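Long-range contacts in aminopentol aminotransferase (Sphingopyxis macrogoltabida, PDB 6HBS), which catalyses the deamination of aminopentol, the hydrolysed form of fumonisin B1, using pyridoxal phosphate as cofactor and pyruvate as preferred amino-group acceptor: residues S72-A77 and A298-R303; L84-T89 and S291-A296. All coordinates share one frame; numbering follows the deposited sequence.

Contact 1: S72-A77 and A298-R303; sequences SEIEAA and AIETLR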
loop_
_atom_site.group_PDB
_atom_site.type_symbol
_atom_site.label_atom_id
_atom_site.label_comp_id
_atom_site.label_asym_id
_atom_site.label_seq_id
_atom_site.Cartn_x
_atom_site.Cartn_y
_atom_site.Cartn_z
ATOM N N SER A 72 23.863 -2.206 -6.140
ATOM C CA SER A 72 24.060 -3.516 -6.710
ATOM C C SER A 72 23.875 -4.628 -5.663
ATOM O O SER A 72 23.349 -5.700 -6.003
ATOM C CB SER A 72 25.432 -3.566 -7.378
ATOM O OG SER A 72 26.403 -3.640 -6.357
ATOM N N GLU A 73 24.229 -4.384 -4.386
ATOM C CA GLU A 73 24.052 -5.362 -3.349
ATOM C C GLU A 73 22.552 -5.591 -3.025
ATOM O O GLU A 73 22.099 -6.720 -2.807
ATOM C CB GLU A 73 24.822 -4.956 -2.109
ATOM C CG GLU A 73 26.325 -4.774 -2.335
ATOM C CD GLU A 73 26.930 -4.002 -1.173
ATOM O OE1 GLU A 73 27.447 -4.643 -0.263
ATOM O OE2 GLU A 73 26.799 -2.763 -1.141
ATOM N N ILE A 74 21.761 -4.530 -3.001
ATOM C CA ILE A 74 20.346 -4.688 -2.708
ATOM C C ILE A 74 19.658 -5.370 -3.906
ATOM O O ILE A 74 18.803 -6.258 -3.675
ATOM C CB ILE A 74 19.730 -3.332 -2.319
ATOM C CG1 ILE A 74 20.364 -2.844 -1.008
ATOM C CG2 ILE A 74 18.198 -3.414 -2.239
ATOM C CD1 ILE A 74 20.414 -1.358 -0.875
ATOM N N GLU A 75 20.048 -5.013 -5.144
ATOM C CA GLU A 75 19.460 -5.607 -6.310
ATOM C C GLU A 75 19.835 -7.090 -6.368
ATOM O O GLU A 75 18.960 -7.878 -6.777
ATOM C CB GLU A 75 19.871 -4.912 -7.608
ATOM C CG GLU A 75 19.346 -3.497 -7.717
ATOM C CD GLU A 75 17.854 -3.332 -7.422
ATOM O OE1 GLU A 75 17.092 -4.248 -7.767
ATOM O OE2 GLU A 75 17.470 -2.302 -6.824
ATOM N N ALA A 76 21.055 -7.447 -5.908
ATOM C CA ALA A 76 21.486 -8.873 -5.771
ATOM C C ALA A 76 20.621 -9.638 -4.752
ATOM O O ALA A 76 20.227 -10.775 -5.009
ATOM C CB ALA A 76 22.954 -8.974 -5.420
ATOM N N ALA A 77 20.326 -9.019 -3.602
ATOM C CA ALA A 77 19.518 -9.664 -2.580
ATOM C C ALA A 77 18.094 -9.859 -3.097
ATOM O O ALA A 77 17.502 -10.919 -2.840
ATOM C CB ALA A 77 19.531 -8.884 -1.286
ATOM N N ALA A 298 14.805 -5.249 2.139
ATOM C CA ALA A 298 14.864 -4.536 3.396
ATOM C C ALA A 298 15.958 -5.157 4.266
ATOM O O ALA A 298 16.697 -4.439 4.938
ATOM C CB ALA A 298 13.511 -4.565 4.090
ATOM N N ILE A 299 16.054 -6.497 4.274
ATOM C CA ILE A 299 17.079 -7.153 5.078
ATOM C C ILE A 299 18.456 -6.638 4.636
ATOM O O ILE A 299 19.319 -6.395 5.465
ATOM C CB ILE A 299 16.955 -8.687 5.010
ATOM C CG1 ILE A 299 15.736 -9.158 5.808
ATOM C CG2 ILE A 299 18.212 -9.388 5.469
ATOM C CD1 ILE A 299 15.406 -10.632 5.587
ATOM N N GLU A 300 18.687 -6.539 3.335
ATOM C CA GLU A 300 20.007 -6.156 2.859
ATOM C C GLU A 300 20.272 -4.653 3.090
ATOM O O GLU A 300 21.367 -4.266 3.433
ATOM C CB GLU A 300 20.129 -6.530 1.395
ATOM C CG GLU A 300 21.478 -6.223 0.780
ATOM C CD GLU A 300 22.652 -6.997 1.351
ATOM O OE1 GLU A 300 22.450 -7.837 2.193
ATOM O OE2 GLU A 300 23.771 -6.704 0.954
ATOM N N THR A 301 19.267 -3.807 2.841
ATOM C CA THR A 301 19.330 -2.381 3.169
ATOM C C THR A 301 19.630 -2.188 4.662
ATOM O O THR A 301 20.545 -1.443 5.006
ATOM C CB THR A 301 18.034 -1.677 2.768
ATOM O OG1 THR A 301 17.791 -1.876 1.377
ATOM C CG2 THR A 301 18.086 -0.204 3.089
ATOM N N LEU A 302 18.896 -2.872 5.553
ATOM C CA LEU A 302 19.156 -2.743 6.973
ATOM C C LEU A 302 20.589 -3.211 7.316
ATOM O O LEU A 302 21.210 -2.619 8.208
ATOM C CB LEU A 302 18.140 -3.521 7.805
ATOM C CG LEU A 302 16.690 -3.027 7.781
ATOM C CD1 LEU A 302 15.795 -3.979 8.565
ATOM C CD2 LEU A 302 16.557 -1.594 8.296
ATOM N N ARG A 303 21.109 -4.251 6.640
ATOM C CA ARG A 303 22.485 -4.718 6.907
ATOM C C ARG A 303 23.481 -3.595 6.556
ATOM O O ARG A 303 24.415 -3.299 7.296
ATOM C CB ARG A 303 22.808 -6.025 6.156
ATOM C CG ARG A 303 24.211 -6.575 6.428
ATOM C CD ARG A 303 24.779 -7.512 5.373
ATOM N NE ARG A 303 24.893 -6.947 4.022
ATOM C CZ ARG A 303 25.838 -6.116 3.621
ATOM N NH1 ARG A 303 26.753 -5.688 4.473
ATOM N NH2 ARG A 303 25.861 -5.695 2.373
#

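Contact 2: L84-T89 and S291-A296; sequences LGDTMT and SAVPMA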
loop_
_atom_site.group_PDB
_atom_site.type_symbol
_atom_site.label_atom_id
_atom_site.label_comp_id
_atom_site.label_asym_id
_atom_site.label_seq_id
_atom_site.Cartn_x
_atom_site.Cartn_y
_atom_site.Cartn_z
ATOM N N LEU A 84 13.163 -17.476 -5.551
ATOM C CA LEU A 84 12.493 -18.312 -4.601
ATOM C C LEU A 84 10.982 -18.065 -4.682
ATOM O O LEU A 84 10.257 -18.959 -5.103
ATOM C CB LEU A 84 13.039 -18.085 -3.193
ATOM C CG LEU A 84 14.513 -18.430 -3.048
ATOM C CD1 LEU A 84 15.047 -17.982 -1.689
ATOM C CD2 LEU A 84 14.722 -19.926 -3.248
ATOM N N GLY A 85 10.546 -16.847 -4.321
ATOM C CA GLY A 85 9.142 -16.480 -4.327
ATOM C C GLY A 85 8.936 -15.089 -3.747
ATOM O O GLY A 85 9.780 -14.583 -3.020
ATOM N N ASP A 86 7.833 -14.463 -4.146
ATOM C CA ASP A 86 7.514 -13.103 -3.761
ATOM C C ASP A 86 6.160 -13.106 -3.043
ATOM O O ASP A 86 6.124 -13.174 -1.839
ATOM C CB ASP A 86 7.594 -12.158 -4.963
ATOM C CG ASP A 86 7.431 -10.696 -4.564
ATOM O OD1 ASP A 86 7.586 -10.433 -3.359
ATOM O OD2 ASP A 86 7.171 -9.839 -5.467
ATOM N N THR A 87 5.064 -13.023 -3.786
ATOM C CA THR A 87 3.740 -12.942 -3.195
ATOM C C THR A 87 3.145 -14.346 -3.232
ATOM O O THR A 87 2.771 -14.820 -4.300
ATOM C CB THR A 87 2.859 -11.953 -3.951
ATOM O OG1 THR A 87 3.499 -10.672 -3.965
ATOM C CG2 THR A 87 1.478 -11.872 -3.344
ATOM N N MET A 88 3.079 -14.971 -2.060
ATOM C CA MET A 88 2.758 -16.399 -1.930
ATOM C C MET A 88 1.585 -16.575 -0.946
ATOM O O MET A 88 1.124 -15.602 -0.291
ATOM C CB MET A 88 4.002 -17.155 -1.460
ATOM C CG MET A 88 5.212 -16.980 -2.339
ATOM S SD MET A 88 6.583 -18.013 -1.730
ATOM C CE MET A 88 7.191 -17.034 -0.358
ATOM N N THR A 89 1.107 -17.819 -0.815
ATOM C CA THR A 89 -0.090 -18.126 -0.008
ATOM C C THR A 89 0.154 -17.772 1.467
ATOM O O THR A 89 -0.771 -17.516 2.250
ATOM C CB THR A 89 -0.483 -19.588 -0.259
ATOM O OG1 THR A 89 -0.979 -19.611 -1.597
ATOM C CG2 THR A 89 -1.478 -20.104 0.750
ATOM N N SER A 291 4.604 -10.044 1.006
ATOM C CA SER A 291 5.467 -10.328 -0.135
ATOM C C SER A 291 6.952 -10.318 0.282
ATOM O O SER A 291 7.423 -9.393 0.953
ATOM C CB SER A 291 5.209 -9.358 -1.249
ATOM O OG SER A 291 3.852 -9.406 -1.639
ATOM N N ALA A 292 7.689 -11.353 -0.170
ATOM C CA ALA A 292 9.040 -11.630 0.258
ATOM C C ALA A 292 10.091 -10.737 -0.416
ATOM O O ALA A 292 11.088 -10.435 0.222
ATOM C CB ALA A 292 9.361 -13.085 -0.005
ATOM N N VAL A 293 9.937 -10.359 -1.684
ATOM C CA VAL A 293 11.034 -9.664 -2.383
ATOM C C VAL A 293 11.324 -8.316 -1.697
ATOM O O VAL A 293 12.476 -7.991 -1.435
ATOM C CB VAL A 293 10.802 -9.550 -3.897
ATOM C CG1 VAL A 293 11.801 -8.611 -4.601
ATOM C CG2 VAL A 293 10.879 -10.937 -4.553
ATOM N N PRO A 294 10.321 -7.479 -1.374
ATOM C CA PRO A 294 10.583 -6.242 -0.636
ATOM C C PRO A 294 11.217 -6.525 0.727
ATOM O O PRO A 294 12.034 -5.741 1.170
ATOM C CB PRO A 294 9.212 -5.564 -0.554
ATOM C CG PRO A 294 8.489 -6.117 -1.760
ATOM C CD PRO A 294 8.926 -7.566 -1.826
ATOM N N MET A 295 10.882 -7.666 1.355
ATOM C CA MET A 295 11.461 -8.014 2.614
ATOM C C MET A 295 12.951 -8.372 2.466
ATOM O O MET A 295 13.775 -8.032 3.362
ATOM C CB MET A 295 10.703 -9.157 3.277
ATOM C CG MET A 295 9.301 -8.749 3.700
ATOM S SD MET A 295 8.555 -10.048 4.663
ATOM C CE MET A 295 6.871 -9.453 4.650
ATOM N N ALA A 296 13.302 -9.063 1.383
ATOM C CA ALA A 296 14.705 -9.405 1.096
ATOM C C ALA A 296 15.527 -8.127 0.866
ATOM O O ALA A 296 16.679 -7.987 1.362
ATOM C CB ALA A 296 14.774 -10.346 -0.102
#

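Contact 1: S72-A77 and A298-R303
Glu-73 reaches across to Arg-303, but the bond it makes there is a weak one: NH2 of Arg-303 points at OE1 of Glu-73 over 3.3 Å with a bent N-H...O angle of 129°. The two side chains cross at about a right angle, and OE1 comes to the edge of the guanidinium. The arginine's main partner, Glu-300, one turn earlier in its own helix, is gripped side-on: NE of Arg-303 donates to OE1 of Glu-300 at 3.2 Å and NH2 to OE2 at 2.7 Å, both nearly straight. The carboxylate oxygens lie in the guanidinium plane, yet they are met from above their own plane. The bend at chi2 (64°) brings CD of Glu-300 round to the NE/NH2 edge of the guanidinium, in its plane.

This salt-bridge network closes one side of a near-antiparallel helix pair, 72-82 against 292-307, in this class-III aminotransferase, a fold-type I PLP enzyme; the axes of segments 72-77 and 298-303 pass 8.8 Å apart, their directions 149° from each other. NH1 of Arg-303 pairs with Glu-307, and the stronger bond of Glu-73 is at its other oxygen, OE2, from NE2 of Gln-71. With OE1 of Glu-73 only 4.4 Å from OE2 of Glu-300, the shared NH2 of Arg-303 probably offsets the repulsion of like charges.

Elsewhere along the pair carbon takes over. CB of Ala-77 rests on CB of Glu-300 at 3.6 Å. CD1 of Ile-74 lies 3.5 Å from OG1 of Thr-301, a buried hydroxyl that bonds to the carbonyl of Ala-297 in its own helix.

Contact 2: L84-T89 and S291-A296
Asp-86 meets the N-H groups of Ala-292 and Val-293 with two acceptors, at the start of helix 292-307. In this fold-type I enzyme the first-turn N-H groups of that helix are thus satisfied by a residue far away in sequence, on the loop joining helices 72-82 and 94-105, once from backbone and once from side chain. The carbonyl O of Asp-86 takes N of Ala-292 at 2.9 Å, and its OD1 takes N of Val-293 at the same distance. Both bonds are fairly straight at nitrogen, but each donor sits well above the plane of the group it meets, 42° for the carbonyl and 45° for the carboxylate. CG is anti to the backbone N (chi1 -173°), which places it beside Val-293, and OD1 faces the helix start, where the positive end of the helix dipole would be expected to favour the carboxylate's charge.

Packing is dense around OD1. CB of Ser-291 closes on it to 3.4 Å, and CD of Pro-294 also touches it. The other carboxylate oxygen has a looser setting: its nearest atoms across the contact are CB and CG2 of Val-293, both 4.0 Å from OD2. Asp-86 is also the one touching residue that is not buried. At the dimer side, OG1 of Thr-87 bonds to the carbonyl of Gly-263 of the second subunit, and OG of Ser-291 lies within bonding reach of the carbonyl of Phe-288 of its own chain. Between themselves, OG1 of Thr-87 and OG of Ser-291 are 2.7 Å apart.

How the contacts relate
Both contacts use helix 292-307: contact 2 takes its first turn and contact 1 the middle, with centres 14 Å apart. Their other halves are neighbours too, helix 72-82 and the loop that follows it, and since both its segments lie between residues 77 and 298, contact 2 is nested in the chain loop that contact 1 closes. They touch where O of Ala-77 packs against CB of Ala-296 at 3.9 Å. Neither holds the cofactor directly. The side chain of Thr-301 in contact 1 is about 10 Å from that of Lys-258, a pocket residue and by similarity the cofactor-bearing lysine, while the Thr-87 side chain in contact 2 lies about 9 Å from a bound pyridoxal phosphate.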